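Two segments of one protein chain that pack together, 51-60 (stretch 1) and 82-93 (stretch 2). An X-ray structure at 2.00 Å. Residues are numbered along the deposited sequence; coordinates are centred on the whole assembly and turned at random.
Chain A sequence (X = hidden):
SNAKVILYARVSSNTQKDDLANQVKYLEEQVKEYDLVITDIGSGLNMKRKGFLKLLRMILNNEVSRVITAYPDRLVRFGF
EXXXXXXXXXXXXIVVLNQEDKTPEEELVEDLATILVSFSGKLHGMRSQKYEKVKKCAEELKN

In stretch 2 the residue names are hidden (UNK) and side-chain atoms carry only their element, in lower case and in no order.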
# COMPACT_ATOMS: atom_id res chain seq x y z
N GLY A 51 2.76 -4.91 15.94
CA GLY A 51 1.73 -5.92 15.84
C GLY A 51 1.60 -6.40 14.40
O GLY A 51 1.63 -7.62 14.15
N PHE A 52 1.47 -5.47 13.45
CA PHE A 52 1.24 -5.82 12.04
C PHE A 52 2.41 -6.59 11.47
O PHE A 52 2.21 -7.55 10.71
CB PHE A 52 0.99 -4.56 11.22
CG PHE A 52 1.02 -4.76 9.72
CD1 PHE A 52 -0.12 -5.20 9.04
CD2 PHE A 52 2.14 -4.39 8.98
CE1 PHE A 52 -0.09 -5.36 7.65
CE2 PHE A 52 2.16 -4.51 7.61
CZ PHE A 52 1.01 -5.00 6.94
N LEU A 53 3.63 -6.16 11.83
CA LEU A 53 4.86 -6.83 11.41
C LEU A 53 5.00 -8.24 12.00
O LEU A 53 5.37 -9.18 11.27
CB LEU A 53 6.09 -5.98 11.74
CG LEU A 53 6.22 -4.70 10.92
CD1 LEU A 53 7.44 -3.89 11.41
CD2 LEU A 53 6.35 -5.05 9.43
N LYS A 54 4.68 -8.40 13.29
CA LYS A 54 4.63 -9.74 13.91
C LYS A 54 3.66 -10.63 13.11
O LYS A 54 4.01 -11.75 12.69
CB LYS A 54 4.21 -9.66 15.38
CG LYS A 54 4.02 -11.02 16.06
CD LYS A 54 3.46 -10.82 17.47
CE LYS A 54 2.89 -12.12 18.07
NZ LYS A 54 4.01 -13.06 18.35
N LEU A 55 2.47 -10.10 12.87
CA LEU A 55 1.45 -10.81 12.12
C LEU A 55 1.91 -11.23 10.72
O LEU A 55 1.75 -12.38 10.34
CB LEU A 55 0.17 -9.97 12.04
CG LEU A 55 -1.03 -10.55 11.27
CD1 LEU A 55 -1.41 -11.98 11.70
CD2 LEU A 55 -2.25 -9.59 11.41
N LEU A 56 2.42 -10.27 9.94
CA LEU A 56 2.89 -10.53 8.57
C LEU A 56 3.97 -11.62 8.55
O LEU A 56 3.98 -12.50 7.67
CB LEU A 56 3.44 -9.24 7.94
CG LEU A 56 4.13 -9.30 6.58
CD1 LEU A 56 3.15 -9.88 5.59
CD2 LEU A 56 4.54 -7.89 6.13
N ARG A 57 4.92 -11.54 9.48
CA ARG A 57 5.97 -12.53 9.57
C ARG A 57 5.42 -13.90 9.96
O ARG A 57 5.87 -14.91 9.44
CB ARG A 57 7.07 -12.08 10.54
CG ARG A 57 7.85 -10.92 9.96
CD ARG A 57 8.61 -10.12 11.01
NE ARG A 57 9.17 -8.94 10.37
CZ ARG A 57 9.67 -7.88 11.00
NH1 ARG A 57 9.67 -7.83 12.33
NH2 ARG A 57 10.17 -6.87 10.30
N MSE A 58 4.43 -13.92 10.85
CA MSE A 58 3.83 -15.19 11.21
C MSE A 58 3.14 -15.86 10.01
O MSE A 58 3.24 -17.06 9.84
CB MSE A 58 2.84 -15.03 12.36
CG MSE A 58 3.50 -14.83 13.71
SE MSE A 58 2.08 -14.59 15.02
CE MSE A 58 1.66 -16.49 15.32
N ILE A 59 2.40 -15.07 9.23
CA ILE A 59 1.71 -15.60 8.04
C ILE A 59 2.74 -16.19 7.09
O ILE A 59 2.60 -17.33 6.63
CB ILE A 59 0.90 -14.50 7.31
CG1 ILE A 59 -0.26 -14.02 8.19
CG2 ILE A 59 0.37 -14.99 5.94
CD1 ILE A 59 -0.89 -12.68 7.74
N LEU A 60 3.78 -15.41 6.81
CA LEU A 60 4.87 -15.78 5.92
C LEU A 60 5.64 -17.00 6.41
O LEU A 60 6.22 -17.73 5.59
CB LEU A 60 5.83 -14.60 5.74
CG LEU A 60 5.35 -13.44 4.86
CD1 LEU A 60 6.23 -12.17 5.07
CD2 LEU A 60 5.31 -13.86 3.38
N UNK A 82 -2.36 -7.00 -1.76
CA UNK A 82 -1.08 -7.70 -1.62
C UNK A 82 -1.19 -8.66 -0.43
O UNK A 82 -0.83 -9.82 -0.54
c UNK A 82 0.12 -6.71 -1.45
c UNK A 82 1.12 -4.65 -2.51
c UNK A 82 1.43 -7.47 -1.03
c UNK A 82 0.33 -5.93 -2.74
N UNK A 83 -1.74 -8.20 0.69
CA UNK A 83 -1.86 -9.11 1.84
C UNK A 83 -2.66 -10.36 1.53
O UNK A 83 -2.33 -11.44 2.01
c UNK A 83 -1.64 -7.24 3.58
c UNK A 83 -0.24 -7.70 4.07
c UNK A 83 -2.47 -8.41 3.06
c UNK A 83 -2.42 -6.60 4.73
N UNK A 84 -3.73 -10.20 0.74
CA UNK A 84 -4.57 -11.33 0.39
C UNK A 84 -3.81 -12.34 -0.48
O UNK A 84 -3.99 -13.56 -0.38
c UNK A 84 -5.79 -10.84 -0.38
c UNK A 84 -6.80 -10.01 0.41
o UNK A 84 -7.86 -8.95 -1.50
o UNK A 84 -9.11 -10.09 -0.11
c UNK A 84 -8.01 -9.65 -0.45
N UNK A 85 -2.96 -11.82 -1.36
CA UNK A 85 -2.16 -12.69 -2.21
C UNK A 85 -1.20 -13.47 -1.33
O UNK A 85 -1.05 -14.68 -1.49
o UNK A 85 -3.95 -12.15 -5.85
c UNK A 85 -2.87 -12.37 -5.28
o UNK A 85 -2.24 -13.43 -5.45
c UNK A 85 -2.30 -11.30 -4.39
c UNK A 85 -1.43 -11.87 -3.27
N UNK A 86 -0.59 -12.75 -0.37
CA UNK A 86 0.33 -13.37 0.58
C UNK A 86 -0.36 -14.47 1.37
O UNK A 86 0.15 -15.59 1.49
c UNK A 86 0.91 -12.30 1.55
c UNK A 86 1.76 -12.97 2.65
c UNK A 86 1.77 -11.30 0.75
N UNK A 87 -1.55 -14.17 1.89
CA UNK A 87 -2.30 -15.15 2.68
C UNK A 87 -2.67 -16.38 1.86
O UNK A 87 -2.58 -17.52 2.34
c UNK A 87 -3.54 -14.50 3.26
s UNK A 87 -3.11 -13.39 4.58
N UNK A 88 -3.07 -16.15 0.61
CA UNK A 88 -3.48 -17.23 -0.27
C UNK A 88 -2.31 -18.21 -0.45
O UNK A 88 -2.46 -19.41 -0.29
c UNK A 88 -5.29 -17.10 -3.79
c UNK A 88 -4.01 -16.68 -1.60
c UNK A 88 -4.52 -17.74 -2.59
c UNK A 88 -4.37 -16.24 -4.67
n UNK A 88 -5.10 -15.25 -5.54
N UNK A 89 -1.12 -17.68 -0.72
CA UNK A 89 0.06 -18.53 -0.87
C UNK A 89 0.48 -19.21 0.44
O UNK A 89 1.22 -20.18 0.41
c UNK A 89 1.23 -17.72 -1.46
N UNK A 90 0.03 -18.70 1.58
CA UNK A 90 0.45 -19.27 2.87
C UNK A 90 -0.67 -19.90 3.69
O UNK A 90 -0.60 -19.93 4.93
c UNK A 90 3.03 -17.03 2.34
n UNK A 90 4.38 -17.23 2.23
c UNK A 90 2.56 -17.95 3.21
c UNK A 90 1.18 -18.23 3.70
c UNK A 90 4.72 -18.25 3.00
n UNK A 90 3.64 -18.71 3.60
N UNK A 91 -1.69 -20.39 2.98
CA UNK A 91 -2.76 -21.19 3.55
C UNK A 91 -3.48 -20.46 4.65
O UNK A 91 -3.95 -21.05 5.63
c UNK A 91 -1.60 -23.33 2.85
o UNK A 91 -2.18 -23.41 1.77
n UNK A 91 -0.39 -23.86 3.06
c UNK A 91 -2.22 -22.56 4.00
N UNK A 92 -3.62 -19.16 4.43
CA UNK A 92 -4.19 -18.26 5.38
C UNK A 92 -5.32 -17.48 4.71
O UNK A 92 -5.24 -17.12 3.54
s UNK A 92 -3.57 -16.30 7.23
c UNK A 92 -3.08 -17.29 5.84
N UNK A 93 -6.37 -17.20 5.47
CA UNK A 93 -7.53 -16.46 4.99
C UNK A 93 -7.69 -15.25 5.89
O UNK A 93 -7.54 -15.36 7.09
c UNK A 93 -11.09 -17.88 5.65
c UNK A 93 -8.73 -17.40 5.09
o UNK A 93 -12.23 -17.70 5.16
o UNK A 93 -10.76 -18.92 6.32
c UNK A 93 -10.05 -16.80 5.41

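Position 82 has four side-chain carbons, forked at the first, with one arm two carbons long. Nothing of stretch 1 is in reach. This is Ile82.

Position 83 also has four carbons, but the fork is at the second. One terminal carbon lies 3.9 Å from CE1 of Phe52, at the edge of that ring and near its plane. The other is 4.3 Å from CD1 of Leu56. This is Leu83.

Position 84 has three carbons, the third carrying two oxygens. It is exposed and far from stretch 1. The chain length gives Glu84.

Position 85 repeats that pattern, three carbons ending in two oxygens, and also makes no contact with stretch 1. It is Glu85.

Position 86 has three carbons, one carrying the other two. Its CA-to-CB bond points toward stretch 1. One methyl is 3.7 Å from CD2 of Leu60, 4.1 Å from CG2 of Ile59 and 4.5 Å from CD1 of Leu56. The fork at CB makes it Val86.

Position 87 has one carbon, then one sulfur. The sulfur sits 3.9 Å from CD1 of Ile59. This is Cys87.

Position 88 has four carbons in a row ending in nitrogen, which is Lys88. It is out of reach of stretch 1 and forms a salt bridge within its own helix, with NZ 3.3 Å from OE2 of Glu85.

Position 89 has a single carbon and no contact. It is Ala89.

Position 90 has one carbon, then a five-membered ring of three carbons and two nitrogens. CA of Leu60 lies over one face, 3.9 Å from the ring centroid, a CH-pi contact. The ring identifies His90. Its CE1 is 3.0 Å from O of Leu60.

Position 91 has two carbons, the second carrying one oxygen and one nitrogen. It does not touch stretch 1. The amide end gives Asn91.

Position 92 again has one carbon and one sulfur. The sulfur is 4.1 Å from CG1 of Ile59. This is Cys92.

Position 93 has three carbons, the third carrying two oxygens. It is exposed and out of reach, and is Glu93.

The two helices run at 37° to each other, with axes 9.9 Å apart at closest approach. No hydrogen bond crosses between the stretches, so apolar packing dominates. Ile59 has the largest covered area. It touches Val86, Cys87, His90 and Cys92, and so reaches both the second helix and the loop after it. Leu83 meets Phe52 and Leu56, while His90 packs against the end of stretch 1 at Leu60.

Stretch 2, residues 82-93: ILEEVCKAHNCE
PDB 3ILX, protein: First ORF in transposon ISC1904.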